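Local atomic coordinates of 2,3-dimethylmalate lyase (Aspergillus niger, PDB entry 3FA3), a protein that is a lyase of the phosphoenolpyruvate phosphomutase family, built on a TIM-type alpha/beta barrel that binds a ligand at the C-terminal ends of its strands. Residues I20-V25 against F39-M44; T45-A50 against F238-L243. One frame throughout, in Å; residues are numbered along the deposited sequence.

Interaction 1. Residues I20-V25 against F39-M44; sequences IVAPGV and FDALYM. With OAF (2,2-difluoro-3,3-dihydroxybutanedioic acid), chain V.
Gly24 and Val25 pair with Tyr43 and Met44 in a short parallel pairing of neighbouring strands, with Tyr43 spanning Gly24. Tyr43 N donates to Pro23 O (2.9 Å) in a nearly straight bond, 165° at the hydrogen, although the N-H comes from above the carbonyl plane rather than within it. Two residues beyond Pro23, Val25 N donates to Tyr43 O at 2.7 Å, more bent at 143°. The CA-H of Met44 also points at Val25 O. Ahead of strand 42-44, the loop residue Phe39 turns one ring face to Pro23 CG, which stands 3.8 Å from the ring centroid and somewhat toward the rim, a CH-pi contact, while the CG1 of Val21 meets the same ring at its edge. Phe39 is also in cation-pi contact with Lys258 of the second subunit. Ala41 CB packs on Ala22 CB (3.9 Å) and, nearer the start of strand 20-25, on the CG2 branch of Ile20, and a single water links Val21 O to Asp40 N.

Side chains alternate across the sheet. Tyr43 goes to the inside of the barrel: its CG is anti to the backbone N (chi1 171°), which sends the ring past Gly24 CA at its edge and toward OAF. OAF O4 donates to Tyr43 OH (3.0 Å), and His113 NE2 is the hydroxyl's second hydrogen-bond partner, so two partners hold its tip. Val25 and Met44 point to the outside, where Val25 CG1 touches Leu42 CD2. The two strands belong to the beta-alpha-beta unit completed by helix 28-36, on which Val25 and Leu42 rest; Met44 packs on helix 64-75, and strands 235-238 and 83-86 flank the pair within the parallel sheet.

Interaction 2. Residues T45-A50 against F238-L243; sequences TGAGTA and FPFAAL. With OAF (2,2-difluoro-3,3-dihydroxybutanedioic acid), chain V.
The capped N-terminus of helix 46-54 meets the loop that follows strand 235-238, and the first residues of both line the pocket holding OAF. Thr45, the N-cap, sets its methyl CG2 against the backbone oxygen of Pro239 at 3.3 Å. Its OG1 is turned anti to the backbone N (chi1 155°), and this lets the hydroxyl work in two directions: it donates to O2 of OAF (2.7 Å) and accepts the capping bond from Gly48 N (2.8 Å). The other oxygen of that carboxylate, O1, takes a nearly straight bond from Ala47 N, 2.7 Å long and 164° at the hydrogen. A carboxylate gripped in this way at the start of a helix would probably also be stabilised by the helix dipole.

Such an arrangement suits the C-terminal mouth of a TIM barrel, where the loops and helix starts that follow the strands form the ligand site. From the other segment, the Pro239 ring comes close to the ligand, CB near O2 and CG near O4 and F2. The type I turn from Phe238 to Ala241 includes Phe240, whose ring end reaches toward helix 46-54 and presents the CE1 edge, in plane, to the methyl of Ala47, CB to CE1 3.6 Å. Farther along, Leu243, which opens helix 243-260, brings its CD2 branch to the CA of Gly48 (3.7 Å).

Behind the cap, Thr45 O accepts from both the backbone N and the hydroxyl of Thr49, the latter approaching from above the carbonyl plane, and Thr49 OG1 is tied in turn to Asn70 ND2. Leu274 and Leu29 of the second subunit pack on Phe240 and Leu243, respectively.

How the interactions relate
Interaction 1 comes first along the chain, and interaction 2 begins with the very next residue, Thr45, as strand 42-44 runs into helix 46-54. Their centres are 11 Å apart. Within the sheet, strand 20-25 stands between strands 42-44 and 235-238; helix 46-54 and the loop of interaction 2 follow the C-terminal ends of these two neighbours, respectively. Probable hydrogen bonds join the interactions, Gly24 N to Phe238 O and Thr45 N to Val25 O, and Tyr43 packs on Pro239. Both interactions touch OAF and the second subunit, so the ligand site and the subunit interface come close together here.

Interaction 1. Residues I20-V25 against F39-M44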
ATOM      1  N   ILE B  20       2.534 -27.200 -19.291  1.00 38.56           N
ATOM      2  CA  ILE B  20       2.741 -25.787 -18.960  1.00 38.71           C
ATOM      3  C   ILE B  20       4.131 -25.526 -18.442  1.00 38.36           C
ATOM      4  O   ILE B  20       4.517 -26.040 -17.389  1.00 39.02           O
ATOM      5  CB  ILE B  20       1.786 -25.276 -17.868  1.00 38.35           C
ATOM      6  CG1 ILE B  20       0.410 -25.034 -18.438  1.00 38.51           C
ATOM      7  CG2 ILE B  20       2.270 -23.977 -17.320  1.00 37.86           C
ATOM      8  CD1 ILE B  20      -0.479 -26.210 -18.167  1.00 41.01           C
ATOM      9  N   VAL B  21       4.874 -24.696 -19.156  1.00 37.89           N
ATOM     10  CA  VAL B  21       6.218 -24.338 -18.696  1.00 37.00           C
ATOM     11  C   VAL B  21       6.220 -22.945 -18.129  1.00 36.43           C
ATOM     12  O   VAL B  21       5.957 -21.985 -18.839  1.00 36.89           O
ATOM     13  CB  VAL B  21       7.230 -24.500 -19.817  1.00 36.79           C
ATOM     14  CG1 VAL B  21       8.549 -23.905 -19.427  1.00 36.98           C
ATOM     15  CG2 VAL B  21       7.374 -25.966 -20.127  1.00 34.61           C
ATOM     16  N   ALA B  22       6.463 -22.834 -16.834  1.00 36.29           N
ATOM     17  CA  ALA B  22       6.417 -21.503 -16.177  1.00 36.33           C
ATOM     18  C   ALA B  22       7.662 -21.024 -15.382  1.00 35.88           C
ATOM     19  O   ALA B  22       7.907 -21.469 -14.277  1.00 36.03           O
ATOM     20  CB  ALA B  22       5.156 -21.375 -15.330  1.00 35.92           C
ATOM     21  N   PRO B  23       8.435 -20.083 -15.945  1.00 36.12           N
ATOM     22  CA  PRO B  23       9.610 -19.534 -15.232  1.00 36.44           C
ATOM     23  C   PRO B  23       9.314 -18.527 -14.058  1.00 36.81           C
ATOM     24  O   PRO B  23       8.375 -17.707 -14.120  1.00 37.36           O
ATOM     25  CB  PRO B  23      10.408 -18.858 -16.360  1.00 35.80           C
ATOM     26  CG  PRO B  23       9.374 -18.395 -17.288  1.00 36.23           C
ATOM     27  CD  PRO B  23       8.281 -19.470 -17.278  1.00 35.43           C
ATOM     28  N   GLY B  24      10.128 -18.571 -13.009  1.00 36.94           N
ATOM     29  CA  GLY B  24       9.855 -17.759 -11.849  1.00 37.39           C
ATOM     30  C   GLY B  24      10.303 -16.334 -12.081  1.00 37.68           C
ATOM     31  O   GLY B  24      11.498 -16.080 -12.270  1.00 37.68           O
ATOM     32  N   VAL B  25       9.345 -15.408 -12.095  1.00 37.86           N
ATOM     33  CA  VAL B  25       9.691 -13.979 -12.154  1.00 38.46           C
ATOM     34  C   VAL B  25       9.323 -13.401 -10.825  1.00 38.14           C
ATOM     35  O   VAL B  25       8.586 -14.057 -10.091  1.00 39.71           O
ATOM     36  CB  VAL B  25       8.999 -13.235 -13.304  1.00 38.74           C
ATOM     37  CG1 VAL B  25       8.882 -14.140 -14.518  1.00 38.20           C
ATOM     38  CG2 VAL B  25       7.658 -12.766 -12.894  1.00 38.51           C
ATOM     39  N   PHE B  39       7.883 -16.895 -23.180  1.00 35.88           N
ATOM     40  CA  PHE B  39       7.172 -17.877 -22.320  1.00 36.70           C
ATOM     41  C   PHE B  39       5.693 -17.604 -22.306  1.00 37.60           C
ATOM     42  O   PHE B  39       5.257 -16.438 -22.364  1.00 38.91           O
ATOM     43  CB  PHE B  39       7.729 -17.959 -20.886  1.00 35.94           C
ATOM     44  CG  PHE B  39       9.130 -18.531 -20.826  1.00 35.75           C
ATOM     45  CD1 PHE B  39      10.243 -17.715 -21.051  1.00 35.85           C
ATOM     46  CD2 PHE B  39       9.332 -19.896 -20.617  1.00 34.37           C
ATOM     47  CE1 PHE B  39      11.547 -18.237 -21.040  1.00 35.58           C
ATOM     48  CE2 PHE B  39      10.602 -20.429 -20.590  1.00 34.87           C
ATOM     49  CZ  PHE B  39      11.736 -19.588 -20.804  1.00 35.77           C
ATOM     50  N   ASP B  40       4.926 -18.685 -22.262  1.00 37.56           N
ATOM     51  CA  ASP B  40       3.510 -18.623 -22.404  1.00 36.84           C
ATOM     52  C   ASP B  40       2.866 -18.630 -21.067  1.00 36.64           C
ATOM     53  O   ASP B  40       1.658 -18.645 -21.004  1.00 37.21           O
ATOM     54  CB  ASP B  40       3.067 -19.850 -23.098  1.00 37.00           C
ATOM     55  CG  ASP B  40       3.397 -19.823 -24.542  1.00 40.23           C
ATOM     56  OD1 ASP B  40       2.565 -19.194 -25.250  1.00 43.27           O
ATOM     57  OD2 ASP B  40       4.438 -20.436 -24.975  1.00 40.63           O
ATOM     58  N   ALA B  41       3.665 -18.665 -20.000  1.00 36.40           N
ATOM     59  CA  ALA B  41       3.152 -18.682 -18.609  1.00 36.39           C
ATOM     60  C   ALA B  41       4.254 -18.139 -17.733  1.00 35.95           C
ATOM     61  O   ALA B  41       5.403 -18.346 -18.066  1.00 36.34           O
ATOM     62  CB  ALA B  41       2.839 -20.102 -18.172  1.00 36.17           C
ATOM     63  N   LEU B  42       3.909 -17.461 -16.641  1.00 35.44           N
ATOM     64  CA  LEU B  42       4.878 -16.948 -15.657  1.00 35.32           C
ATOM     65  C   LEU B  42       4.568 -17.471 -14.241  1.00 35.22           C
ATOM     66  O   LEU B  42       3.394 -17.709 -13.913  1.00 35.24           O
ATOM     67  CB  LEU B  42       4.879 -15.399 -15.634  1.00 35.26           C
ATOM     68  CG  LEU B  42       5.036 -14.490 -16.873  1.00 34.86           C
ATOM     69  CD1 LEU B  42       5.081 -12.998 -16.533  1.00 32.48           C
ATOM     70  CD2 LEU B  42       6.267 -14.857 -17.611  1.00 35.24           C
ATOM     71  N   TYR B  43       5.602 -17.644 -13.409  1.00 35.24           N
ATOM     72  CA  TYR B  43       5.447 -17.980 -11.946  1.00 34.91           C
ATOM     73  C   TYR B  43       5.941 -16.870 -11.005  1.00 35.33           C
ATOM     74  O   TYR B  43       7.147 -16.513 -11.018  1.00 35.72           O
ATOM     75  CB  TYR B  43       6.142 -19.294 -11.581  1.00 34.21           C
ATOM     76  CG  TYR B  43       6.197 -19.579 -10.086  1.00 35.04           C
ATOM     77  CD1 TYR B  43       5.069 -20.025  -9.423  1.00 34.21           C
ATOM     78  CD2 TYR B  43       7.388 -19.428  -9.339  1.00 32.77           C
ATOM     79  CE1 TYR B  43       5.090 -20.289  -8.092  1.00 31.98           C
ATOM     80  CE2 TYR B  43       7.411 -19.703  -7.990  1.00 32.23           C
ATOM     81  CZ  TYR B  43       6.242 -20.135  -7.380  1.00 33.41           C
ATOM     82  OH  TYR B  43       6.161 -20.428  -6.049  1.00 32.02           O
ATOM     83  N   MET B  44       5.037 -16.317 -10.194  1.00 34.72           N
ATOM     84  CA  MET B  44       5.494 -15.360  -9.196  1.00 34.77           C
ATOM     85  C   MET B  44       6.070 -16.080  -7.976  1.00 34.90           C
ATOM     86  O   MET B  44       5.335 -16.678  -7.185  1.00 35.12           O
ATOM     87  CB  MET B  44       4.380 -14.388  -8.757  1.00 34.92           C
ATOM     88  CG  MET B  44       4.892 -13.322  -7.813  1.00 34.69           C
ATOM     89  SD  MET B  44       3.701 -12.188  -7.149  1.00 35.71           S
ATOM     90  CE  MET B  44       3.450 -12.901  -5.526  1.00 35.00           C
TER
HETATM   91  O2  OAF V 501       9.281 -19.432  -5.131  1.00 36.62           O
HETATM   92  C1  OAF V 501       8.809 -19.721  -3.998  1.00 33.99           C
HETATM   93  O1  OAF V 501       8.464 -18.905  -3.100  1.00 32.57           O
HETATM   94  C2  OAF V 501       8.677 -21.226  -3.688  1.00 32.40           C
HETATM   95  O4  OAF V 501       8.465 -21.975  -4.852  1.00 32.58           O
HETATM   96  O3  OAF V 501       7.579 -21.442  -2.836  1.00 30.76           O
HETATM   97  C3  OAF V 501       9.992 -21.749  -3.132  1.00 33.52           C
HETATM   98  F1  OAF V 501      10.502 -20.895  -2.221  1.00 36.19           F
HETATM   99  F2  OAF V 501      10.814 -21.946  -4.236  1.00 32.87           F
HETATM  100  C4  OAF V 501       9.763 -23.018  -2.314  1.00 32.64           C
HETATM  101  O5  OAF V 501       9.130 -22.943  -1.252  1.00 28.93           O
HETATM  102  O6  OAF V 501      10.264 -24.045  -2.792  1.00 35.56           O
HETATM  103  O   HOH W   1       5.972 -20.820 -21.262  1.00 26.99           O

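Interaction 2. Residues T45-A50 against F238-L243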
ATOM      1  N   THR B  45       7.370 -15.999  -7.792  1.00 34.43           N
ATOM      2  CA  THR B  45       7.936 -16.602  -6.617  1.00 34.81           C
ATOM      3  C   THR B  45       7.698 -15.843  -5.325  1.00 35.37           C
ATOM      4  O   THR B  45       8.107 -14.677  -5.198  1.00 35.36           O
ATOM      5  CB  THR B  45       9.451 -16.833  -6.740  1.00 35.02           C
ATOM      6  OG1 THR B  45       9.997 -16.866  -5.422  1.00 35.53           O
ATOM      7  CG2 THR B  45      10.163 -15.758  -7.563  1.00 33.50           C
ATOM      8  N   GLY B  46       7.053 -16.513  -4.369  1.00 35.54           N
ATOM      9  CA  GLY B  46       6.974 -16.006  -2.999  1.00 36.04           C
ATOM     10  C   GLY B  46       8.339 -15.543  -2.452  1.00 36.72           C
ATOM     11  O   GLY B  46       8.478 -14.336  -2.121  1.00 37.17           O
ATOM     12  N   ALA B  47       9.335 -16.462  -2.364  1.00 36.08           N
ATOM     13  CA  ALA B  47      10.758 -16.108  -2.085  1.00 35.87           C
ATOM     14  C   ALA B  47      11.290 -14.840  -2.725  1.00 36.02           C
ATOM     15  O   ALA B  47      12.017 -14.100  -2.118  1.00 35.69           O
ATOM     16  CB  ALA B  47      11.682 -17.227  -2.471  1.00 35.75           C
ATOM     17  N   GLY B  48      10.952 -14.624  -3.985  1.00 37.09           N
ATOM     18  CA  GLY B  48      11.636 -13.630  -4.809  1.00 37.67           C
ATOM     19  C   GLY B  48      11.004 -12.314  -4.525  1.00 38.18           C
ATOM     20  O   GLY B  48      11.689 -11.265  -4.571  1.00 38.37           O
ATOM     21  N   THR B  49       9.700 -12.395  -4.207  1.00 37.84           N
ATOM     22  CA  THR B  49       8.918 -11.252  -3.741  1.00 37.29           C
ATOM     23  C   THR B  49       9.455 -10.751  -2.428  1.00 36.83           C
ATOM     24  O   THR B  49       9.726  -9.600  -2.306  1.00 37.27           O
ATOM     25  CB  THR B  49       7.448 -11.591  -3.601  1.00 37.46           C
ATOM     26  OG1 THR B  49       6.946 -11.961  -4.891  1.00 37.69           O
ATOM     27  CG2 THR B  49       6.665 -10.375  -3.122  1.00 37.02           C
ATOM     28  N   ALA B  50       9.637 -11.628  -1.454  1.00 37.20           N
ATOM     29  CA  ALA B  50      10.262 -11.264  -0.207  1.00 36.05           C
ATOM     30  C   ALA B  50      11.557 -10.497  -0.533  1.00 35.90           C
ATOM     31  O   ALA B  50      11.769  -9.386  -0.014  1.00 35.22           O
ATOM     32  CB  ALA B  50      10.532 -12.509   0.621  1.00 36.54           C
ATOM     33  N   PHE B 238      10.251 -22.951 -12.220  1.00 36.90           N
ATOM     34  CA  PHE B 238      11.638 -22.714 -11.824  1.00 36.96           C
ATOM     35  C   PHE B 238      11.700 -21.388 -11.092  1.00 36.06           C
ATOM     36  O   PHE B 238      12.035 -20.377 -11.700  1.00 36.10           O
ATOM     37  CB  PHE B 238      12.569 -22.632 -13.044  1.00 37.17           C
ATOM     38  CG  PHE B 238      12.309 -23.671 -14.110  1.00 37.41           C
ATOM     39  CD1 PHE B 238      11.397 -23.418 -15.131  1.00 37.90           C
ATOM     40  CD2 PHE B 238      13.041 -24.849 -14.132  1.00 38.43           C
ATOM     41  CE1 PHE B 238      11.194 -24.339 -16.157  1.00 41.36           C
ATOM     42  CE2 PHE B 238      12.856 -25.811 -15.128  1.00 40.52           C
ATOM     43  CZ  PHE B 238      11.922 -25.564 -16.155  1.00 42.43           C
ATOM     44  N   PRO B 239      11.360 -21.382  -9.806  1.00 35.19           N
ATOM     45  CA  PRO B 239      11.251 -20.175  -9.004  1.00 35.90           C
ATOM     46  C   PRO B 239      12.432 -19.143  -9.056  1.00 36.79           C
ATOM     47  O   PRO B 239      12.165 -17.919  -9.086  1.00 36.05           O
ATOM     48  CB  PRO B 239      11.036 -20.749  -7.601  1.00 36.42           C
ATOM     49  CG  PRO B 239      10.241 -21.993  -7.891  1.00 34.88           C
ATOM     50  CD  PRO B 239      10.998 -22.566  -9.032  1.00 35.06           C
ATOM     51  N   PHE B 240      13.698 -19.619  -9.101  1.00 36.83           N
ATOM     52  CA  PHE B 240      14.854 -18.708  -9.130  1.00 37.24           C
ATOM     53  C   PHE B 240      15.393 -18.399 -10.492  1.00 37.41           C
ATOM     54  O   PHE B 240      16.532 -17.935 -10.618  1.00 37.56           O
ATOM     55  CB  PHE B 240      15.953 -19.132  -8.155  1.00 36.89           C
ATOM     56  CG  PHE B 240      15.453 -19.188  -6.738  1.00 39.10           C
ATOM     57  CD1 PHE B 240      14.620 -18.167  -6.253  1.00 40.91           C
ATOM     58  CD2 PHE B 240      15.726 -20.263  -5.914  1.00 39.72           C
ATOM     59  CE1 PHE B 240      14.080 -18.221  -4.958  1.00 42.21           C
ATOM     60  CE2 PHE B 240      15.201 -20.350  -4.615  1.00 40.77           C
ATOM     61  CZ  PHE B 240      14.372 -19.334  -4.130  1.00 43.22           C
ATOM     62  N   ALA B 241      14.571 -18.627 -11.506  1.00 37.25           N
ATOM     63  CA  ALA B 241      15.058 -18.521 -12.891  1.00 37.94           C
ATOM     64  C   ALA B 241      15.337 -17.092 -13.271  1.00 38.26           C
ATOM     65  O   ALA B 241      16.121 -16.874 -14.193  1.00 38.67           O
ATOM     66  CB  ALA B 241      14.128 -19.177 -13.925  1.00 37.30           C
ATOM     67  N   ALA B 242      14.743 -16.123 -12.563  1.00 38.35           N
ATOM     68  CA  ALA B 242      15.100 -14.726 -12.854  1.00 38.64           C
ATOM     69  C   ALA B 242      16.101 -14.203 -11.824  1.00 38.86           C
ATOM     70  O   ALA B 242      16.933 -13.326 -12.132  1.00 39.72           O
ATOM     71  CB  ALA B 242      13.906 -13.863 -12.919  1.00 37.85           C
ATOM     72  N   LEU B 243      16.090 -14.828 -10.651  1.00 39.16           N
ATOM     73  CA  LEU B 243      16.612 -14.201  -9.471  1.00 38.36           C
ATOM     74  C   LEU B 243      18.011 -14.699  -9.253  1.00 39.06           C
ATOM     75  O   LEU B 243      18.890 -13.937  -8.861  1.00 39.97           O
ATOM     76  CB  LEU B 243      15.691 -14.620  -8.318  1.00 39.03           C
ATOM     77  CG  LEU B 243      15.988 -14.433  -6.813  1.00 37.01           C
ATOM     78  CD1 LEU B 243      17.398 -14.031  -6.659  1.00 37.60           C
ATOM     79  CD2 LEU B 243      15.031 -13.398  -6.261  1.00 36.87           C
TER
HETATM   80  O2  OAF V 501       9.281 -19.432  -5.131  1.00 36.62           O
HETATM   81  C1  OAF V 501       8.809 -19.721  -3.998  1.00 33.99           C
HETATM   82  O1  OAF V 501       8.464 -18.905  -3.100  1.00 32.57           O
HETATM   83  C2  OAF V 501       8.677 -21.226  -3.688  1.00 32.40           C
HETATM   84  O4  OAF V 501       8.465 -21.975  -4.852  1.00 32.58           O
HETATM   85  O3  OAF V 501       7.579 -21.442  -2.836  1.00 30.76           O
HETATM   86  C3  OAF V 501       9.992 -21.749  -3.132  1.00 33.52           C
HETATM   87  F1  OAF V 501      10.502 -20.895  -2.221  1.00 36.19           F
HETATM   88  F2  OAF V 501      10.814 -21.946  -4.236  1.00 32.87           F
HETATM   89  C4  OAF V 501       9.763 -23.018  -2.314  1.00 32.64           C
HETATM   90  O5  OAF V 501       9.130 -22.943  -1.252  1.00 28.93           O
HETATM   91  O6  OAF V 501      10.264 -24.045  -2.792  1.00 35.56           O